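Local coordinates for PTS-dependent dihydroxyacetone kinase operon regulatory protein (Escherichia coli, PDB 4LRZ) that activates transcription of the dhaKLM operon from a sigma-70 promoter and represses its own expression, this chain being its N-terminal sensor part, at residues Pro14-Ala17 and Thr18-Arg22; Leu100-Asn103 and Asp104-Cys108; Ile228-Gln231 and Ala232-Leu236; Ala207-Glu210 and Ser211-Asp214; Ala164-Val167 and Glu168-Thr171. All coordinates share one frame; numbering follows the deposited sequence.

Interaction 1: residues Pro14-Ala17 and Thr18-Arg22; sequences PLIA and TSWER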
loop_
_atom_site.group_PDB
_atom_site.type_symbol
_atom_site.label_atom_id
_atom_site.label_comp_id
_atom_site.label_asym_id
_atom_site.label_seq_id
_atom_site.Cartn_x
_atom_site.Cartn_y
_atom_site.Cartn_z
ATOM N N PRO F 14 -4.374 33.348 -9.167
ATOM C CA PRO F 14 -5.297 33.189 -10.296
ATOM C C PRO F 14 -6.361 32.142 -9.984
ATOM O O PRO F 14 -7.499 32.249 -10.465
ATOM C CB PRO F 14 -4.384 32.729 -11.461
ATOM C CG PRO F 14 -3.130 32.235 -10.824
ATOM C CD PRO F 14 -2.975 33.100 -9.578
ATOM N N LEU F 15 -5.988 31.151 -9.178
ATOM C CA LEU F 15 -6.923 30.107 -8.740
ATOM C C LEU F 15 -8.104 30.692 -7.966
ATOM O O LEU F 15 -9.241 30.342 -8.241
ATOM C CB LEU F 15 -6.207 29.031 -7.902
ATOM C CG LEU F 15 -6.813 27.618 -7.928
ATOM C CD1 LEU F 15 -6.956 27.063 -9.361
ATOM C CD2 LEU F 15 -6.004 26.649 -7.066
ATOM N N ILE F 16 -7.820 31.579 -7.021
ATOM C CA ILE F 16 -8.835 32.254 -6.225
ATOM C C ILE F 16 -9.696 33.192 -7.079
ATOM O O ILE F 16 -10.918 33.119 -7.036
ATOM C CB ILE F 16 -8.216 33.018 -5.008
ATOM C CG1 ILE F 16 -8.153 32.105 -3.779
ATOM C CG2 ILE F 16 -9.057 34.218 -4.610
ATOM C CD1 ILE F 16 -7.101 31.060 -3.833
ATOM N N ALA F 17 -9.030 34.052 -7.846
ATOM C CA ALA F 17 -9.651 35.049 -8.692
ATOM C C ALA F 17 -10.614 34.401 -9.683
ATOM O O ALA F 17 -11.713 34.892 -9.884
ATOM C CB ALA F 17 -8.559 35.860 -9.444
ATOM N N THR F 18 -10.187 33.298 -10.285
ATOM C CA THR F 18 -11.000 32.536 -11.221
ATOM C C THR F 18 -12.234 31.977 -10.524
ATOM O O THR F 18 -13.344 32.044 -11.068
ATOM C CB THR F 18 -10.171 31.387 -11.805
ATOM O OG1 THR F 18 -9.058 31.957 -12.506
ATOM C CG2 THR F 18 -10.987 30.542 -12.763
ATOM N N SER F 19 -12.021 31.453 -9.310
ATOM C CA SER F 19 -13.096 30.967 -8.464
ATOM C C SER F 19 -14.105 32.069 -8.126
ATOM O O SER F 19 -15.320 31.851 -8.168
ATOM C CB SER F 19 -12.541 30.347 -7.187
ATOM O OG SER F 19 -13.597 30.068 -6.272
ATOM N N TRP F 20 -13.591 33.247 -7.788
ATOM C CA TRP F 20 -14.424 34.421 -7.582
ATOM C C TRP F 20 -15.279 34.761 -8.795
ATOM O O TRP F 20 -16.444 35.070 -8.627
ATOM C CB TRP F 20 -13.579 35.604 -7.217
ATOM C CG TRP F 20 -13.070 35.612 -5.809
ATOM C CD1 TRP F 20 -13.125 34.591 -4.885
ATOM C CD2 TRP F 20 -12.347 36.681 -5.180
ATOM N NE1 TRP F 20 -12.522 34.983 -3.718
ATOM C CE2 TRP F 20 -12.031 36.253 -3.865
ATOM C CE3 TRP F 20 -11.962 37.976 -5.591
ATOM C CZ2 TRP F 20 -11.344 37.077 -2.945
ATOM C CZ3 TRP F 20 -11.260 38.790 -4.681
ATOM C CH2 TRP F 20 -10.954 38.333 -3.374
ATOM N N GLU F 21 -14.719 34.685 -10.005
ATOM C CA GLU F 21 -15.523 34.920 -11.229
ATOM C C GLU F 21 -16.677 33.927 -11.383
ATOM O O GLU F 21 -17.712 34.306 -11.886
ATOM C CB GLU F 21 -14.701 34.915 -12.544
ATOM C CG GLU F 21 -13.582 35.983 -12.692
ATOM C CD GLU F 21 -12.751 35.842 -14.022
ATOM O OE1 GLU F 21 -12.744 34.727 -14.641
ATOM O OE2 GLU F 21 -12.104 36.855 -14.446
ATOM N N ARG F 22 -16.503 32.666 -10.980
ATOM C CA ARG F 22 -17.612 31.687 -11.060
ATOM C C ARG F 22 -18.684 32.013 -10.024
ATOM O O ARG F 22 -19.886 31.971 -10.306
ATOM C CB ARG F 22 -17.117 30.255 -10.881
ATOM C CG ARG F 22 -16.092 29.798 -11.936
ATOM C CD ARG F 22 -15.805 28.272 -11.809
ATOM N NE ARG F 22 -15.126 27.894 -10.561
ATOM C CZ ARG F 22 -13.797 27.870 -10.409
ATOM N NH1 ARG F 22 -12.990 28.203 -11.422
ATOM N NH2 ARG F 22 -13.270 27.513 -9.238
HETATM O O HOH W 1 -10.388 28.327 -9.705
#
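The i to i+4 contact of Ile16 with Trp20 lies on the first two turns of helix 14-26, the N-terminal helix of the sensor part. Methyl CG2 of Ile16 sits over one face of the indole. It is 3.8 Å from the centroid of the five-membered ring of Trp20 and 21° off the ring normal, a CH-pi contact. CG2 points anti to the backbone N of Ile16, which turns this methyl, and not CG1, onto the indole. Trp20 NE1 is bonded to the carbonyl O of Gln134, and Arg29 makes a cation-pi contact with the ring.

On another side of the helix Thr18 folds back onto the preceding turn. Its OG1 gives a hydrogen bond to Pro14 O at 2.6 Å, and Thr18 N reaches Pro14 O at 2.9 Å. The two donors come from opposite faces of the carbonyl plane. OG1 lies beside the backbone N (chi1 -61°), where it can share that acceptor. A water donates to Leu15 O at 2.7 Å and accepts from Arg22 NH2 at 3.0 Å. Glu110 forms a salt bridge with Arg22 NH2, and Ser19 OG bonds Thr115 OG1 as well as Glu110.

The chemistry differs round the helix. Pro14 O is gripped twice and Leu15 O is linked through a water to the Arg22 guanidinium, while the indole, with its N-H engaged, is probably fixed in its rotation against the Ile16 methyl.

Interaction 2: residues Leu100-Asn103 and Asp104-Cys108; sequences LGFN and DGTYC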
loop_
_atom_site.group_PDB
_atom_site.type_symbol
_atom_site.label_atom_id
_atom_site.label_comp_id
_atom_site.label_asym_id
_atom_site.label_seq_id
_atom_site.Cartn_x
_atom_site.Cartn_y
_atom_site.Cartn_z
ATOM N N LEU F 100 -22.128 27.711 12.170
ATOM C CA LEU F 100 -22.145 28.250 10.817
ATOM C C LEU F 100 -22.810 27.337 9.807
ATOM O O LEU F 100 -22.875 27.702 8.624
ATOM C CB LEU F 100 -20.724 28.558 10.328
ATOM C CG LEU F 100 -19.940 29.562 11.167
ATOM C CD1 LEU F 100 -18.573 29.789 10.553
ATOM C CD2 LEU F 100 -20.722 30.887 11.295
ATOM N N GLY F 101 -23.283 26.159 10.243
ATOM C CA GLY F 101 -23.879 25.167 9.330
ATOM C C GLY F 101 -23.061 23.937 8.921
ATOM O O GLY F 101 -23.553 23.058 8.158
ATOM N N PHE F 102 -21.824 23.823 9.401
ATOM C CA PHE F 102 -21.018 22.686 8.995
ATOM C C PHE F 102 -21.248 21.523 9.959
ATOM O O PHE F 102 -20.796 21.571 11.080
ATOM C CB PHE F 102 -19.541 23.048 8.981
ATOM C CG PHE F 102 -19.161 24.146 8.022
ATOM C CD1 PHE F 102 -18.834 25.399 8.494
ATOM C CD2 PHE F 102 -19.075 23.903 6.664
ATOM C CE1 PHE F 102 -18.430 26.428 7.622
ATOM C CE2 PHE F 102 -18.674 24.911 5.786
ATOM C CZ PHE F 102 -18.356 26.183 6.272
ATOM N N ASN F 103 -21.968 20.492 9.526
ATOM C CA ASN F 103 -22.292 19.328 10.334
ATOM C C ASN F 103 -22.053 18.141 9.437
ATOM O O ASN F 103 -21.765 18.316 8.275
ATOM C CB ASN F 103 -23.771 19.346 10.713
ATOM C CG ASN F 103 -24.142 20.532 11.567
ATOM O OD1 ASN F 103 -23.705 20.648 12.729
ATOM N ND2 ASN F 103 -24.951 21.431 11.005
ATOM N N ASP F 104 -22.195 16.930 9.965
ATOM C CA ASP F 104 -22.208 15.734 9.125
ATOM C C ASP F 104 -23.299 15.898 8.065
ATOM O O ASP F 104 -24.413 16.303 8.371
ATOM C CB ASP F 104 -22.500 14.472 9.937
ATOM C CG ASP F 104 -21.371 14.084 10.852
ATOM O OD1 ASP F 104 -21.609 13.201 11.685
ATOM O OD2 ASP F 104 -20.267 14.655 10.778
ATOM N N GLY F 105 -22.956 15.581 6.825
ATOM C CA GLY F 105 -23.878 15.761 5.693
ATOM C C GLY F 105 -24.025 17.121 5.033
ATOM O O GLY F 105 -24.735 17.210 4.023
ATOM N N THR F 106 -23.427 18.183 5.583
ATOM C CA THR F 106 -23.445 19.500 4.939
ATOM C C THR F 106 -22.597 19.431 3.666
ATOM O O THR F 106 -21.448 18.930 3.713
ATOM C CB THR F 106 -22.800 20.543 5.855
ATOM O OG1 THR F 106 -23.622 20.734 7.004
ATOM C CG2 THR F 106 -22.614 21.906 5.163
ATOM N N TYR F 107 -23.153 19.896 2.552
ATOM C CA TYR F 107 -22.409 20.060 1.294
ATOM C C TYR F 107 -21.704 21.408 1.261
ATOM O O TYR F 107 -22.293 22.419 1.602
ATOM C CB TYR F 107 -23.354 19.976 0.081
ATOM C CG TYR F 107 -24.027 18.648 -0.094
ATOM C CD1 TYR F 107 -23.403 17.648 -0.822
ATOM C CD2 TYR F 107 -25.314 18.398 0.444
ATOM C CE1 TYR F 107 -24.017 16.421 -1.036
ATOM C CE2 TYR F 107 -25.953 17.167 0.247
ATOM C CZ TYR F 107 -25.267 16.171 -0.494
ATOM O OH TYR F 107 -25.793 14.936 -0.724
ATOM N N CYS F 108 -20.462 21.412 0.810
ATOM C CA CYS F 108 -19.595 22.576 0.875
ATOM C C CYS F 108 -19.110 22.955 -0.512
ATOM O O CYS F 108 -18.071 23.657 -0.652
ATOM C CB CYS F 108 -18.346 22.253 1.727
ATOM S SG CYS F 108 -18.715 21.708 3.387
#
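A type II beta turn, Asn103 to Thr106, follows the Schellman motif that ends helix 91-99 in the GAF domain. The Thr106 hydroxyl ties the two motifs together. Thr106 OG1 donates to Gly101 O at 2.6 Å, in the carbonyl plane. The same oxygen accepts from Asn103 N at 3.0 Å, with an N-H...O angle of 160°. The buried hydroxyl of Thr106 is thus satisfied both as donor and as acceptor. OG1 stands beside the backbone N of Thr106 (chi1 -67°), and from there it reaches both partners. The turn itself is closed by Thr106 N to Asn103 O at 3.2 Å. Gly101 and Gly105 both have positive phi, where a side chain would collide with the carbonyl oxygen before it.

Cys108 SG approaches the Phe102 ring at its edge, in the ring plane, 4.0 Å from CD2 of Phe102. This is a sulfur-aromatic contact.

Phe102 and Cys108 both pack on Ile113 of helix 110-113 and on Leu118 of helix 117-124. Backbone bonds join Gly105 and Thr106 to Ile84, at the start of edge strand 84-89. Asp104 touches Phe43 of helix 40-49, so the loop lies between that helix, the sheet edge and the two helices that follow.

Interaction 3: residues Ile228-Gln231 and Ala232-Leu236; sequences INAQ and AARVL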
loop_
_atom_site.group_PDB
_atom_site.type_symbol
_atom_site.label_atom_id
_atom_site.label_comp_id
_atom_site.label_asym_id
_atom_site.label_seq_id
_atom_site.Cartn_x
_atom_site.Cartn_y
_atom_site.Cartn_z
ATOM N N ILE F 228 -0.122 -28.567 -2.916
ATOM C CA ILE F 228 -0.261 -29.956 -3.336
ATOM C C ILE F 228 -1.740 -30.200 -3.623
ATOM O O ILE F 228 -2.600 -29.803 -2.832
ATOM C CB ILE F 228 0.273 -30.925 -2.235
ATOM C CG1 ILE F 228 0.230 -32.368 -2.707
ATOM C CG2 ILE F 228 -0.518 -30.783 -0.907
ATOM C CD1 ILE F 228 0.917 -33.339 -1.734
ATOM N N ASN F 229 -2.060 -30.826 -4.746
ATOM C CA ASN F 229 -3.475 -31.069 -5.044
ATOM C C ASN F 229 -3.904 -32.450 -4.559
ATOM O O ASN F 229 -3.049 -33.237 -4.174
ATOM C CB ASN F 229 -3.880 -30.767 -6.504
ATOM C CG ASN F 229 -3.207 -31.675 -7.549
ATOM O OD1 ASN F 229 -3.446 -31.489 -8.740
ATOM N ND2 ASN F 229 -2.331 -32.572 -7.136
ATOM N N ALA F 230 -5.210 -32.719 -4.536
ATOM C CA ALA F 230 -5.731 -34.013 -4.074
ATOM C C ALA F 230 -5.038 -35.201 -4.734
ATOM O O ALA F 230 -4.681 -36.158 -4.059
ATOM C CB ALA F 230 -7.271 -34.092 -4.267
ATOM N N GLN F 231 -4.832 -35.096 -6.046
ATOM C CA GLN F 231 -4.259 -36.145 -6.875
ATOM C C GLN F 231 -2.841 -36.525 -6.432
ATOM O O GLN F 231 -2.500 -37.716 -6.370
ATOM C CB GLN F 231 -4.261 -35.713 -8.360
ATOM C CG GLN F 231 -5.621 -35.233 -8.956
ATOM C CD GLN F 231 -6.014 -33.764 -8.622
ATOM O OE1 GLN F 231 -6.259 -33.401 -7.457
ATOM N NE2 GLN F 231 -6.115 -32.927 -9.668
ATOM N N ALA F 232 -2.010 -35.524 -6.132
ATOM C CA ALA F 232 -0.627 -35.787 -5.715
ATOM C C ALA F 232 -0.574 -36.395 -4.308
ATOM O O ALA F 232 0.328 -37.170 -3.980
ATOM C CB ALA F 232 0.191 -34.536 -5.763
ATOM N N ALA F 233 -1.543 -36.024 -3.488
ATOM C CA ALA F 233 -1.520 -36.362 -2.088
ATOM C C ALA F 233 -1.970 -37.802 -1.866
ATOM O O ALA F 233 -1.522 -38.445 -0.917
ATOM C CB ALA F 233 -2.392 -35.401 -1.305
ATOM N N ARG F 234 -2.863 -38.306 -2.719
ATOM C CA ARG F 234 -3.256 -39.715 -2.623
ATOM C C ARG F 234 -2.132 -40.624 -3.130
ATOM O O ARG F 234 -1.754 -41.569 -2.436
ATOM C CB ARG F 234 -4.606 -40.009 -3.298
ATOM C CG ARG F 234 -4.675 -39.695 -4.783
ATOM C CD ARG F 234 -5.884 -40.354 -5.483
ATOM N NE ARG F 234 -6.248 -39.605 -6.698
ATOM C CZ ARG F 234 -7.039 -38.523 -6.725
ATOM N NH1 ARG F 234 -7.579 -38.041 -5.604
ATOM N NH2 ARG F 234 -7.296 -37.912 -7.881
ATOM N N VAL F 235 -1.581 -40.295 -4.308
ATOM C CA VAL F 235 -0.487 -41.044 -4.943
ATOM C C VAL F 235 0.761 -41.156 -4.057
ATOM O O VAL F 235 1.245 -42.260 -3.797
ATOM C CB VAL F 235 -0.118 -40.452 -6.305
ATOM C CG1 VAL F 235 1.182 -41.029 -6.795
ATOM C CG2 VAL F 235 -1.239 -40.677 -7.329
ATOM N N LEU F 236 1.260 -40.023 -3.573
ATOM C CA LEU F 236 2.455 -39.996 -2.736
ATOM C C LEU F 236 2.123 -40.247 -1.278
ATOM O O LEU F 236 2.964 -40.045 -0.400
ATOM C CB LEU F 236 3.175 -38.650 -2.869
ATOM C CG LEU F 236 3.673 -38.305 -4.268
ATOM C CD1 LEU F 236 4.450 -37.043 -4.197
ATOM C CD2 LEU F 236 4.519 -39.432 -4.852
#
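Ile228 has CG1 anti to its backbone N (chi1 -176°) and CD1 extended beyond it, which carries CG1 and CD1 from the end of strand 225-228 to Ala232 and Ala233 in the first turn of helix 230-235 of the PAS fold. CG1 meets CB of Ala232 at 3.7 Å, and CD1 lies 3.9 Å from CB of Ala233. Ala232 also packs on Ile217 and Leu303, from strands 215-219 and 296-304, which places this helical turn against the sheet. Shortening the side chain to an alanine here would probably open a gap beside Ala232 and Ala233 and leave the first helical turn less firmly fixed to the strand end.

Asn229 is at the N-cap position. Its carbonyl O accepts from Ala233 N at 3.2 Å. Ala230 O takes Arg234 N at 3.1 Å, with the donor nearly along the C=O axis, whereas Val235 N to Gln231 O is a weak bond.

The more exposed side belongs to Arg234. Its CG occupies the crowded position between the backbone N and the carbonyl carbon (chi1 60°), which sends the chain back toward the helix start. The guanidinium then lies flat over the backbone of Gln231. Gln231 turns its amide within 22° of the guanidinium plane, and its NE2 makes a weak bond to Met212 O. CA of Gln231 stands 3.6 Å above the centre of the guanidinium plane, while NH2 of Arg234 is 3.3 Å from CG of Gln231.

Interaction 4: residues Ala207-Glu210 and Ser211-Asp214; sequences ALLE and SMDD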
loop_
_atom_site.group_PDB
_atom_site.type_symbol
_atom_site.label_atom_id
_atom_site.label_comp_id
_atom_site.label_asym_id
_atom_site.label_seq_id
_atom_site.Cartn_x
_atom_site.Cartn_y
_atom_site.Cartn_z
ATOM N N ALA F 207 -8.278 -23.058 -8.295
ATOM C CA ALA F 207 -9.182 -23.677 -9.242
ATOM C C ALA F 207 -8.414 -24.515 -10.268
ATOM O O ALA F 207 -8.815 -25.629 -10.576
ATOM C CB ALA F 207 -10.055 -22.616 -9.910
ATOM N N LEU F 208 -7.297 -24.016 -10.789
ATOM C CA LEU F 208 -6.496 -24.828 -11.701
ATOM C C LEU F 208 -6.099 -26.121 -11.020
ATOM O O LEU F 208 -6.342 -27.185 -11.564
ATOM C CB LEU F 208 -5.242 -24.083 -12.196
ATOM C CG LEU F 208 -4.455 -24.518 -13.440
ATOM C CD1 LEU F 208 -5.376 -24.925 -14.601
ATOM C CD2 LEU F 208 -3.518 -23.360 -13.893
ATOM N N LEU F 209 -5.489 -26.019 -9.846
ATOM C CA LEU F 209 -5.042 -27.178 -9.070
ATOM C C LEU F 209 -6.149 -28.212 -8.736
ATOM O O LEU F 209 -5.914 -29.408 -8.828
ATOM C CB LEU F 209 -4.353 -26.734 -7.775
ATOM C CG LEU F 209 -3.059 -25.929 -7.981
ATOM C CD1 LEU F 209 -2.763 -25.172 -6.714
ATOM C CD2 LEU F 209 -1.902 -26.863 -8.339
ATOM N N GLU F 210 -7.334 -27.753 -8.355
ATOM C CA GLU F 210 -8.417 -28.667 -8.034
ATOM C C GLU F 210 -8.992 -29.390 -9.249
ATOM O O GLU F 210 -9.466 -30.517 -9.109
ATOM C CB GLU F 210 -9.556 -27.947 -7.335
ATOM C CG GLU F 210 -9.114 -27.229 -6.063
ATOM C CD GLU F 210 -10.180 -26.234 -5.537
ATOM O OE1 GLU F 210 -11.292 -26.140 -6.127
ATOM O OE2 GLU F 210 -9.891 -25.546 -4.532
ATOM N N SER F 211 -8.974 -28.748 -10.418
ATOM C CA SER F 211 -9.678 -29.301 -11.571
ATOM C C SER F 211 -8.801 -29.977 -12.611
ATOM O O SER F 211 -9.314 -30.628 -13.523
ATOM C CB SER F 211 -10.609 -28.262 -12.214
ATOM O OG SER F 211 -9.885 -27.110 -12.593
ATOM N N MET F 212 -7.487 -29.877 -12.476
ATOM C CA MET F 212 -6.608 -30.458 -13.498
ATOM C C MET F 212 -6.383 -31.950 -13.297
ATOM O O MET F 212 -6.737 -32.481 -12.265
ATOM C CB MET F 212 -5.265 -29.729 -13.572
ATOM C CG MET F 212 -4.260 -30.124 -12.531
ATOM S SD MET F 212 -3.010 -28.824 -12.384
ATOM C CE MET F 212 -2.590 -28.939 -10.702
ATOM N N ASP F 213 -5.760 -32.599 -14.274
ATOM C CA ASP F 213 -5.506 -34.047 -14.204
ATOM C C ASP F 213 -4.228 -34.430 -13.515
ATOM O O ASP F 213 -4.196 -35.401 -12.783
ATOM C CB ASP F 213 -5.525 -34.691 -15.590
ATOM C CG ASP F 213 -6.932 -35.000 -16.080
ATOM O OD1 ASP F 213 -7.881 -35.030 -15.257
ATOM O OD2 ASP F 213 -7.090 -35.206 -17.300
ATOM N N ASP F 214 -3.171 -33.672 -13.727
ATOM C CA ASP F 214 -1.894 -34.037 -13.151
ATOM C C ASP F 214 -1.932 -33.854 -11.650
ATOM O O ASP F 214 -2.630 -32.977 -11.153
ATOM C CB ASP F 214 -0.779 -33.179 -13.750
ATOM C CG ASP F 214 -0.557 -33.456 -15.235
ATOM O OD1 ASP F 214 -0.516 -34.660 -15.615
ATOM O OD2 ASP F 214 -0.449 -32.469 -16.014
#
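Ser211 with Ala207, and Met212 with Leu209, form the tight side where helix 174-211 ends at Ser211 and the chain enters the PAS fold. Ser211 OG, placed between its backbone N and carbonyl carbon (chi1 57°), donates to Ala207 O at 2.7 Å, and Ser211 N reaches it at 3.1 Å. Losing the hydroxyl to an alanine is likely to leave Ala207 O with one fewer donor and weaken the final turn. Met212 lies alongside Leu209, pointing the same way. CE of Met212 is 3.2 Å from CD2 of Leu209, shorter than normal van der Waals contact, and the exact methyl position is therefore doubtful. At the helix end the backbone bonds weaken: Met212 N to Leu208 O is weak.

The looser side is the exposed Glu210, whose OE1 forms a salt bridge with Lys289 of the second subunit. That subunit packs its Leu205 on Leu208, its Leu208 on Leu209 and its Leu302 on Ser211, so the helix end lies at the interface between them. Asp214 OD2 bonds the backbone N of Asp213 of the second subunit. The Ser211 OG and N donors come to Ala207 O from opposite faces of its carbonyl plane, OG tilted 33° from it.

Interaction 5: residues Ala164-Val167 and Glu168-Thr171; sequences ACPV and EQTT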
loop_
_atom_site.group_PDB
_atom_site.type_symbol
_atom_site.label_atom_id
_atom_site.label_comp_id
_atom_site.label_asym_id
_atom_site.label_seq_id
_atom_site.Cartn_x
_atom_site.Cartn_y
_atom_site.Cartn_z
ATOM N N ALA F 164 -9.736 22.929 9.496
ATOM C CA ALA F 164 -10.342 24.247 9.689
ATOM C C ALA F 164 -9.829 24.832 10.998
ATOM O O ALA F 164 -9.753 24.117 11.999
ATOM C CB ALA F 164 -11.854 24.130 9.741
ATOM N N CYS F 165 -9.490 26.123 10.997
ATOM C CA CYS F 165 -9.057 26.823 12.204
ATOM C C CYS F 165 -9.255 28.321 12.118
ATOM O O CYS F 165 -9.221 28.870 11.019
ATOM C CB CYS F 165 -7.582 26.517 12.543
ATOM S SG CYS F 165 -6.303 27.256 11.499
ATOM N N PRO F 166 -9.434 28.999 13.283
ATOM C CA PRO F 166 -9.467 30.474 13.262
ATOM C C PRO F 166 -8.262 31.006 12.502
ATOM O O PRO F 166 -7.154 30.473 12.635
ATOM C CB PRO F 166 -9.431 30.864 14.741
ATOM C CG PRO F 166 -10.010 29.713 15.466
ATOM C CD PRO F 166 -9.731 28.463 14.626
ATOM N N VAL F 167 -8.496 32.001 11.662
ATOM C CA VAL F 167 -7.474 32.494 10.753
ATOM C C VAL F 167 -6.171 32.918 11.479
ATOM O O VAL F 167 -5.077 32.629 10.993
ATOM C CB VAL F 167 -8.051 33.617 9.812
ATOM C CG1 VAL F 167 -8.145 34.931 10.518
ATOM C CG2 VAL F 167 -7.220 33.743 8.560
ATOM N N GLU F 168 -6.288 33.566 12.641
ATOM C CA GLU F 168 -5.103 34.005 13.402
ATOM C C GLU F 168 -4.209 32.853 13.917
ATOM O O GLU F 168 -3.041 33.069 14.223
ATOM C CB GLU F 168 -5.480 34.973 14.556
ATOM C CG GLU F 168 -6.084 34.304 15.852
ATOM C CD GLU F 168 -7.645 34.108 15.838
ATOM O OE1 GLU F 168 -8.332 34.413 14.804
ATOM O OE2 GLU F 168 -8.171 33.640 16.892
ATOM N N GLN F 169 -4.746 31.637 13.997
ATOM C CA GLN F 169 -3.975 30.504 14.512
ATOM C C GLN F 169 -3.448 29.522 13.466
ATOM O O GLN F 169 -2.977 28.444 13.813
ATOM C CB GLN F 169 -4.814 29.730 15.504
ATOM C CG GLN F 169 -5.200 30.511 16.717
ATOM C CD GLN F 169 -6.158 29.731 17.551
ATOM O OE1 GLN F 169 -5.903 28.564 17.896
ATOM N NE2 GLN F 169 -7.289 30.345 17.870
ATOM N N THR F 170 -3.528 29.884 12.195
ATOM C CA THR F 170 -3.075 28.996 11.139
ATOM C C THR F 170 -1.597 28.667 11.342
ATOM O O THR F 170 -0.876 29.483 11.859
ATOM C CB THR F 170 -3.359 29.591 9.738
ATOM O OG1 THR F 170 -3.216 28.554 8.753
ATOM C CG2 THR F 170 -2.424 30.766 9.423
ATOM N N THR F 171 -1.151 27.465 10.999
ATOM C CA THR F 171 0.304 27.211 11.005
ATOM C C THR F 171 0.772 26.758 9.628
ATOM O O THR F 171 -0.018 26.246 8.837
ATOM C CB THR F 171 0.797 26.184 12.098
ATOM O OG1 THR F 171 0.651 24.843 11.631
ATOM C CG2 THR F 171 0.039 26.324 13.396
#
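A type I beta turn, Pro166 to Gln169, of 3-10 geometry, ends strand 157-166 and leads the GAF sheet toward the long helix 174-211. Its first bond is from Gln169 N to Pro166 O at 3.0 Å, with an N-H...O angle of 152°. The donor stands above the carbonyl plane, 49° out of it. A second, weak bond runs from Thr170 N to Val167 O at 3.4 Å. These two i to i+3 bonds hold the turn, the second only weakly.

Two side chains fold back on the Pro166 ring. Gln169 runs extended beyond CG and crosses the ring obliquely, with NE2 at 3.7 Å from CG of Pro166. Glu168 is bent at chi2 (-88°), which curls its carboxylate back toward the strand end, where OE1 lies 3.7 Å from CB of Pro166. Pro166 also rests on Trp143 of the neighbouring strand 143-151. The proline is thus touched by the polar ends of two residues of its own turn.

Thr170 holds the outgoing chain. Its OG1 is bonded to Lys129 NZ, from strand 128-131 at the sheet edge, and its CG2 lies 3.6 Å from Val167 O. Past the turn, Thr171 OG1 bonds Asp174 at the start of the helix and meets Thr171 of the second subunit, so the link to the helix lies close to the second subunit. Just before the turn, the buried Cys165 has its SG 3.7 Å from CA of Thr170.

Overall arrangement
The contacts form two groups at opposite ends of an elongated chain. Interactions 2 and 5 belong to the GAF domain, their centres 19 Å apart. Interaction 1, on the N-terminal helix, lies on the same side of the chain, its centre 23 Å from that of interaction 2; its Leu15 side chain is about 9 Å from a bound ADP. Interactions 3 and 4 belong to the PAS fold and touch, with their centres 11 Å apart. Helix 174-211 spans the gap: interaction 5 leads into it and interaction 4 ends it, their centres 63 Å apart. Both of these reach the second subunit, whereas interactions 1, 2 and 3 touch no other chain.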